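Local coordinates for mitochondrial dynamics protein MID49 (Mus musculus, PDB 4WOY) that recruits the fission mediator DNM1L (Drp1) to the mitochondrial outer membrane, regulates its GTPase activity and is required for mitochondrial fission, at residues Leu84-Asp89 against Arg96-Arg101; Glu76-Leu81 against Gly111-Asp116. The protein carries 1 engineered substitution. All blocks are in the same frame, centred on the assembly; numbering follows the deposited sequence.

Interaction 1 (Leu84-Asp89 against Arg96-Arg101); sequences LVPGVD and RCWAVR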
ATOM      1  N   LEU A  84      15.985  10.381  11.053  1.00 35.06           N
ATOM      2  CA  LEU A  84      14.639  10.604  10.568  1.00 33.98           C
ATOM      3  C   LEU A  84      14.112  11.893  11.102  1.00 39.52           C
ATOM      4  O   LEU A  84      14.331  12.233  12.261  1.00 47.85           O
ATOM      5  CB  LEU A  84      13.703   9.477  10.992  1.00 34.35           C
ATOM      6  CG  LEU A  84      14.199   8.130  10.496  1.00 33.71           C
ATOM      7  CD1 LEU A  84      13.197   7.074  10.873  1.00 34.25           C
ATOM      8  CD2 LEU A  84      14.441   8.167   8.980  1.00 31.70           C
ATOM      9  N   VAL A  85      13.439  12.630  10.238  1.00 44.08           N
ATOM     10  CA  VAL A  85      12.749  13.820  10.661  1.00 43.42           C
ATOM     11  C   VAL A  85      11.299  13.719  10.190  1.00 43.54           C
ATOM     12  O   VAL A  85      11.024  13.632   8.996  1.00 44.69           O
ATOM     13  CB  VAL A  85      13.431  15.077  10.101  1.00 50.17           C
ATOM     14  CG1 VAL A  85      12.760  16.313  10.637  1.00 36.09           C
ATOM     15  CG2 VAL A  85      14.900  15.071  10.486  1.00 41.66           C
ATOM     16  N   PRO A  86      10.358  13.703  11.133  1.00 39.51           N
ATOM     17  CA  PRO A  86       8.939  13.590  10.764  1.00 42.74           C
ATOM     18  C   PRO A  86       8.465  14.797   9.963  1.00 43.57           C
ATOM     19  O   PRO A  86       8.758  15.933  10.365  1.00 37.32           O
ATOM     20  CB  PRO A  86       8.241  13.521  12.119  1.00 44.50           C
ATOM     21  CG  PRO A  86       9.305  13.071  13.025  1.00 38.57           C
ATOM     22  CD  PRO A  86      10.544  13.689  12.592  1.00 37.80           C
ATOM     23  N   GLY A  87       7.751  14.560   8.863  1.00 38.37           N
ATOM     24  CA  GLY A  87       7.339  15.638   7.974  1.00 34.19           C
ATOM     25  C   GLY A  87       6.583  16.772   8.654  1.00 36.26           C
ATOM     26  O   GLY A  87       6.652  17.910   8.220  1.00 37.92           O
ATOM     27  N   VAL A  88       5.889  16.469   9.744  1.00 41.18           N
ATOM     28  CA  VAL A  88       5.108  17.467  10.442  1.00 40.12           C
ATOM     29  C   VAL A  88       6.034  18.509  11.134  1.00 44.87           C
ATOM     30  O   VAL A  88       5.598  19.589  11.520  1.00 46.58           O
ATOM     31  CB  VAL A  88       4.175  16.772  11.454  1.00 42.71           C
ATOM     32  CG1 VAL A  88       4.931  16.395  12.739  1.00 47.22           C
ATOM     33  CG2 VAL A  88       3.002  17.636  11.781  1.00 45.96           C
ATOM     34  N   ASP A  89       7.318  18.188  11.252  1.00 47.87           N
ATOM     35  CA  ASP A  89       8.298  19.073  11.879  1.00 42.02           C
ATOM     36  C   ASP A  89       9.212  19.757  10.857  1.00 39.80           C
ATOM     37  O   ASP A  89      10.058  20.575  11.214  1.00 51.34           O
ATOM     38  CB  ASP A  89       9.157  18.294  12.882  1.00 52.40           C
ATOM     39  CG  ASP A  89       8.360  17.777  14.083  1.00 57.24           C
ATOM     40  OD1 ASP A  89       7.380  18.418  14.530  1.00 62.35           O
ATOM     41  OD2 ASP A  89       8.719  16.695  14.585  1.00 55.94           O
ATOM     42  N   ARG A  96       1.903  13.116   6.629  1.00 43.22           N
ATOM     43  CA  ARG A  96       2.006  11.899   5.805  1.00 45.63           C
ATOM     44  C   ARG A  96       3.438  11.565   5.408  1.00 51.26           C
ATOM     45  O   ARG A  96       3.690  10.467   4.904  1.00 48.03           O
ATOM     46  CB  ARG A  96       1.177  12.026   4.520  1.00 40.88           C
ATOM     47  CG  ARG A  96      -0.322  12.062   4.712  1.00 50.52           C
ATOM     48  CD  ARG A  96      -0.996  12.401   3.396  1.00 64.91           C
ATOM     49  NE  ARG A  96      -2.296  13.051   3.577  1.00 86.02           N
ATOM     50  CZ  ARG A  96      -3.477  12.483   3.321  1.00 98.56           C
ATOM     51  NH1 ARG A  96      -3.547  11.233   2.867  1.00 93.92           N
ATOM     52  NH2 ARG A  96      -4.598  13.172   3.519  1.00104.63           N
ATOM     53  N   CYS A  97       4.370  12.495   5.627  1.00 55.78           N
ATOM     54  CA  CYS A  97       5.739  12.334   5.109  1.00 46.91           C
ATOM     55  C   CYS A  97       6.828  12.364   6.167  1.00 36.60           C
ATOM     56  O   CYS A  97       6.600  12.671   7.322  1.00 48.63           O
ATOM     57  CB  CYS A  97       6.069  13.417   4.074  1.00 41.11           C
ATOM     58  SG  CYS A  97       4.991  13.470   2.654  1.00 41.62           S
ATOM     59  N   TRP A  98       8.034  12.038   5.740  1.00 42.29           N
ATOM     60  CA  TRP A  98       9.198  12.010   6.618  1.00 43.46           C
ATOM     61  C   TRP A  98      10.448  12.419   5.833  1.00 38.23           C
ATOM     62  O   TRP A  98      10.550  12.127   4.626  1.00 34.50           O
ATOM     63  CB  TRP A  98       9.375  10.607   7.234  1.00 39.50           C
ATOM     64  CG  TRP A  98       8.517  10.334   8.445  1.00 47.19           C
ATOM     65  CD1 TRP A  98       7.148  10.168   8.496  1.00 49.47           C
ATOM     66  CD2 TRP A  98       8.980  10.190   9.790  1.00 47.68           C
ATOM     67  NE1 TRP A  98       6.743   9.941   9.789  1.00 57.35           N
ATOM     68  CE2 TRP A  98       7.848   9.943  10.602  1.00 52.21           C
ATOM     69  CE3 TRP A  98      10.240  10.245  10.383  1.00 50.64           C
ATOM     70  CZ2 TRP A  98       7.945   9.749  11.966  1.00 60.35           C
ATOM     71  CZ3 TRP A  98      10.337  10.045  11.754  1.00 66.77           C
ATOM     72  CH2 TRP A  98       9.197   9.796  12.526  1.00 73.02           C
ATOM     73  N   ALA A  99      11.387  13.098   6.496  1.00 36.00           N
ATOM     74  CA  ALA A  99      12.660  13.434   5.845  1.00 38.12           C
ATOM     75  C   ALA A  99      13.748  12.500   6.348  1.00 32.89           C
ATOM     76  O   ALA A  99      13.681  11.974   7.456  1.00 31.47           O
ATOM     77  CB  ALA A  99      13.054  14.878   6.066  1.00 30.21           C
ATOM     78  N   VAL A 100      14.727  12.271   5.493  1.00 39.14           N
ATOM     79  CA  VAL A 100      15.865  11.443   5.819  1.00 32.87           C
ATOM     80  C   VAL A 100      17.095  12.368   5.774  1.00 37.70           C
ATOM     81  O   VAL A 100      17.516  12.819   4.702  1.00 39.71           O
ATOM     82  CB  VAL A 100      15.995  10.218   4.839  1.00 40.33           C
ATOM     83  CG1 VAL A 100      17.163   9.348   5.208  1.00 37.33           C
ATOM     84  CG2 VAL A 100      14.719   9.384   4.830  1.00 32.17           C
ATOM     85  N   ARG A 101      17.642  12.661   6.955  1.00 39.25           N
ATOM     86  CA  ARG A 101      18.681  13.673   7.136  1.00 34.43           C
ATOM     87  C   ARG A 101      20.059  13.029   7.156  1.00 42.94           C
ATOM     88  O   ARG A 101      20.326  12.095   7.912  1.00 44.27           O
ATOM     89  CB  ARG A 101      18.450  14.443   8.447  1.00 43.08           C
ATOM     90  CG  ARG A 101      19.350  15.648   8.674  1.00 44.39           C
ATOM     91  CD  ARG A 101      19.259  16.159  10.127  1.00 49.43           C
ATOM     92  NE  ARG A 101      18.144  17.079  10.336  1.00 67.81           N
ATOM     93  CZ  ARG A 101      17.466  17.195  11.478  1.00 81.33           C
ATOM     94  NH1 ARG A 101      17.772  16.430  12.531  1.00 95.20           N
ATOM     95  NH2 ARG A 101      16.469  18.071  11.566  1.00 82.23           N
TER
HETATM   96  O   HOH W   1       5.104  13.298  10.319  1.00 45.47           O
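Val85 and Ala99 face each other as the hydrogen-bonded pair of an antiparallel beta hairpin. Both of their amides and both of their carbonyls are used. Val85 N donates a hydrogen bond to Ala99 O at 2.9 Å, in a nearly straight line. Ala99 N returns a shorter one to Val85 O at 2.6 Å. A third backbone bond follows as the first strand ends: Gly87 N donates to Cys97 O at 2.7 Å. It is more bent, 140° at the hydrogen, and the donor stands above the carbonyl plane. Water 1 adds a weak bond to Cys97 O and takes a weak one from Val88 N. From Gly87 to Asp89 the chain forms a short 3-10 segment, in which Asp89 N donates to Pro86 O.

Side chains pack on both faces of the hairpin. On one, Pro86 lies over the Trp98 indole as a CH-pi contact, with CG 3.6 Å from the centroid of the six-membered ring. Leu84 CB meets the same ring at its edge, 3.5 Å from Trp98 CZ3. On the other face, Val85 CG2 sits over the centre of the Arg101 guanidinium, 3.5 Å from Arg101 CZ. The Arg101 chain bends at chi3 (-85°), which sets the position of NE.

Strand 97-102 also pairs with strand 205-208, where Trp98 is hydrogen-bonded through the backbone to Trp205. Leu84 and Trp98 rest on Leu192 of strand 191-193, while Ala99 and Arg101 touch Tyr123 of strand 123-124. Strand 82-86 thus joins the mixed sheet of the nucleotidyltransferase-like region, in a piece predicted to be cytoplasmic, through its hairpin partner.

Interaction 2 (Glu76-Leu81 against Gly111-Asp116); sequences ELEPGL and GCSPWD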
ATOM      1  N   GLU A  76      19.962   0.038   2.001  1.00 32.45           N
ATOM      2  CA  GLU A  76      20.729  -0.261   3.207  1.00 34.09           C
ATOM      3  C   GLU A  76      21.495   0.987   3.604  1.00 37.09           C
ATOM      4  O   GLU A  76      22.526   1.292   3.013  1.00 43.94           O
ATOM      5  CB  GLU A  76      21.670  -1.447   3.003  1.00 35.99           C
ATOM      6  CG  GLU A  76      20.901  -2.743   2.770  1.00 40.45           C
ATOM      7  CD  GLU A  76      21.760  -3.917   2.388  1.00 46.29           C
ATOM      8  OE1 GLU A  76      22.972  -3.738   2.099  1.00 44.61           O
ATOM      9  OE2 GLU A  76      21.203  -5.033   2.391  1.00 50.00           O
ATOM     10  N   LEU A  77      20.983   1.710   4.598  1.00 33.92           N
ATOM     11  CA  LEU A  77      21.630   2.938   5.045  1.00 36.89           C
ATOM     12  C   LEU A  77      22.717   2.654   6.107  1.00 36.41           C
ATOM     13  O   LEU A  77      22.551   1.777   6.953  1.00 39.97           O
ATOM     14  CB  LEU A  77      20.583   3.913   5.590  1.00 36.57           C
ATOM     15  CG  LEU A  77      19.507   4.407   4.615  1.00 37.08           C
ATOM     16  CD1 LEU A  77      18.533   5.383   5.284  1.00 33.05           C
ATOM     17  CD2 LEU A  77      20.158   5.042   3.401  1.00 30.46           C
ATOM     18  N   GLU A  78      23.841   3.356   6.037  1.00 37.24           N
ATOM     19  CA  GLU A  78      24.864   3.245   7.091  1.00 39.73           C
ATOM     20  C   GLU A  78      24.282   3.636   8.455  1.00 40.29           C
ATOM     21  O   GLU A  78      23.668   4.684   8.592  1.00 52.01           O
ATOM     22  CB  GLU A  78      26.100   4.112   6.791  1.00 40.51           C
ATOM     23  CG  GLU A  78      26.824   3.781   5.487  1.00 47.98           C
ATOM     24  CD  GLU A  78      26.191   4.428   4.249  1.00 48.28           C
ATOM     25  OE1 GLU A  78      25.071   4.976   4.343  1.00 36.35           O
ATOM     26  OE2 GLU A  78      26.826   4.395   3.178  1.00 46.82           O
ATOM     27  N   PRO A  79      24.428   2.764   9.449  1.00 44.73           N
ATOM     28  CA  PRO A  79      23.861   3.071  10.773  1.00 52.72           C
ATOM     29  C   PRO A  79      24.426   4.339  11.414  1.00 57.80           C
ATOM     30  O   PRO A  79      25.635   4.490  11.520  1.00 59.05           O
ATOM     31  CB  PRO A  79      24.215   1.829  11.603  1.00 56.69           C
ATOM     32  CG  PRO A  79      25.343   1.155  10.842  1.00 54.31           C
ATOM     33  CD  PRO A  79      25.088   1.445   9.398  1.00 48.55           C
ATOM     34  N   GLY A  80      23.539   5.250  11.806  1.00 76.27           N
ATOM     35  CA  GLY A  80      23.942   6.482  12.461  1.00 86.59           C
ATOM     36  C   GLY A  80      24.430   7.597  11.549  1.00 78.93           C
ATOM     37  O   GLY A  80      24.792   8.676  12.012  1.00 84.57           O
ATOM     38  N   LEU A  81      24.455   7.333  10.252  1.00 61.20           N
ATOM     39  CA  LEU A  81      24.842   8.342   9.270  1.00 51.55           C
ATOM     40  C   LEU A  81      23.607   9.085   8.799  1.00 44.15           C
ATOM     41  O   LEU A  81      23.696  10.090   8.100  1.00 36.88           O
ATOM     42  CB  LEU A  81      25.540   7.694   8.079  1.00 45.66           C
ATOM     43  CG  LEU A  81      26.751   8.354   7.433  1.00 47.82           C
ATOM     44  CD1 LEU A  81      27.879   8.555   8.440  1.00 50.69           C
ATOM     45  CD2 LEU A  81      27.227   7.482   6.263  1.00 48.69           C
ATOM     46  N   GLY A 111      30.046  11.984  -0.178  1.00 41.03           N
ATOM     47  CA  GLY A 111      30.890  11.076  -0.943  1.00 41.21           C
ATOM     48  C   GLY A 111      31.322   9.852  -0.153  1.00 47.08           C
ATOM     49  O   GLY A 111      31.680   8.830  -0.726  1.00 49.95           O
ATOM     50  N   CYS A 112      31.267   9.942   1.171  1.00 44.45           N
ATOM     51  CA  CYS A 112      31.595   8.796   2.011  1.00 43.79           C
ATOM     52  C   CYS A 112      30.518   7.726   1.895  1.00 42.17           C
ATOM     53  O   CYS A 112      30.775   6.568   2.139  1.00 55.08           O
ATOM     54  CB  CYS A 112      31.763   9.237   3.460  1.00 44.72           C
ATOM     55  SG  CYS A 112      33.311  10.146   3.696  1.00 51.28           S
ATOM     56  N   SER A 113      29.305   8.131   1.535  1.00 39.79           N
ATOM     57  CA  SER A 113      28.207   7.197   1.317  1.00 38.26           C
ATOM     58  C   SER A 113      27.737   7.180  -0.134  1.00 41.69           C
ATOM     59  O   SER A 113      27.573   8.235  -0.743  1.00 41.93           O
ATOM     60  CB  SER A 113      27.028   7.540   2.212  1.00 36.66           C
ATOM     61  OG  SER A 113      25.892   6.802   1.790  1.00 39.43           O
ATOM     62  N   PRO A 114      27.488   5.976  -0.679  1.00 41.04           N
ATOM     63  CA  PRO A 114      26.984   5.836  -2.052  1.00 36.63           C
ATOM     64  C   PRO A 114      25.629   6.505  -2.226  1.00 38.75           C
ATOM     65  O   PRO A 114      25.267   6.895  -3.334  1.00 40.01           O
ATOM     66  CB  PRO A 114      26.880   4.303  -2.238  1.00 37.27           C
ATOM     67  CG  PRO A 114      26.790   3.749  -0.805  1.00 37.27           C
ATOM     68  CD  PRO A 114      27.675   4.658  -0.018  1.00 38.24           C
ATOM     69  N   TRP A 115      24.892   6.671  -1.138  1.00 33.40           N
ATOM     70  CA  TRP A 115      23.618   7.339  -1.237  1.00 31.70           C
ATOM     71  C   TRP A 115      23.757   8.871  -1.356  1.00 41.33           C
ATOM     72  O   TRP A 115      22.756   9.566  -1.624  1.00 36.65           O
ATOM     73  CB  TRP A 115      22.749   6.985  -0.029  1.00 30.96           C
ATOM     74  CG  TRP A 115      22.516   5.504   0.141  1.00 31.24           C
ATOM     75  CD1 TRP A 115      22.945   4.719   1.184  1.00 36.88           C
ATOM     76  CD2 TRP A 115      21.793   4.630  -0.753  1.00 38.57           C
ATOM     77  NE1 TRP A 115      22.533   3.415   0.990  1.00 33.84           N
ATOM     78  CE2 TRP A 115      21.829   3.335  -0.186  1.00 36.65           C
ATOM     79  CE3 TRP A 115      21.141   4.814  -1.982  1.00 33.67           C
ATOM     80  CZ2 TRP A 115      21.230   2.230  -0.812  1.00 36.42           C
ATOM     81  CZ3 TRP A 115      20.536   3.714  -2.594  1.00 34.38           C
ATOM     82  CH2 TRP A 115      20.584   2.443  -2.006  1.00 41.95           C
ATOM     83  N   ASP A 116      24.969   9.402  -1.140  1.00 38.91           N
ATOM     84  CA  ASP A 116      25.155  10.865  -1.148  1.00 47.75           C
ATOM     85  C   ASP A 116      24.803  11.513  -2.504  1.00 41.22           C
ATOM     86  O   ASP A 116      24.384  12.672  -2.538  1.00 34.25           O
ATOM     87  CB  ASP A 116      26.585  11.264  -0.777  1.00 44.94           C
ATOM     88  CG  ASP A 116      26.897  11.055   0.688  1.00 43.58           C
ATOM     89  OD1 ASP A 116      25.963  10.882   1.499  1.00 38.55           O
ATOM     90  OD2 ASP A 116      28.094  11.085   1.029  1.00 46.88           O
TER
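Glu78 reaches from the loop between strands 69-74 and 82-86, where it opens a type II beta turn, to Ser113 in the loop between strands 97-102 and 119-120. Its CB carries CG anti to the carbonyl carbon, and the chain then bends at chi2 (83°). CD lies 3.4 Å from Ser113 OG. OE2 accepts a hydrogen bond from Ser113 OG at 2.9 Å, on its syn side and 27° out of the carboxylate plane. The same OE2 lies 3.3 Å from Pro114 CD. OE1 is at the edge of the Trp115 ring, 3.8 Å from Trp115 CD1, and takes a hydrogen bond from Trp82 NE1. The carboxylate and indole planes are 85° apart.

Trp115 NE1 donates to Glu76 O at 2.9 Å; that oxygen lies close to the ring plane, but the donor stands above the carbonyl plane. Leu77 CD2 makes a CH-pi contact over one face, 3.9 Å from the centroid of the five-membered ring of Trp115.

Ser113 OG both donates and accepts, since Trp115 N bonds to it in an ST turn. Asp116 OD2 accepts from Ser113 N, and OD1 forms a salt bridge with Arg102. Two hydrogen bonds to Glu78, from a hydroxyl and the Trp82 indole N-H, would be expected to stabilise its negative charge.

From the N terminus, the chain leaves strand 69-74 and enters 76-81, the first half of interaction 2. It continues into strand 82-86, turns from Gly87 onward and returns along strand 97-102, so interaction 1 closes a short hairpin loop of six residues. The chain then runs on to 111-116, where interaction 2 closes a longer loop of 29 residues that contains the whole hairpin. The two contacts therefore nest and do not cross. Their centres are about 18 Å apart, yet they touch where Val100 CG1 packs on Leu77 CD1. Interaction 1 pairs two strands of the mixed sheet; interaction 2 joins the loops before and after that hairpin.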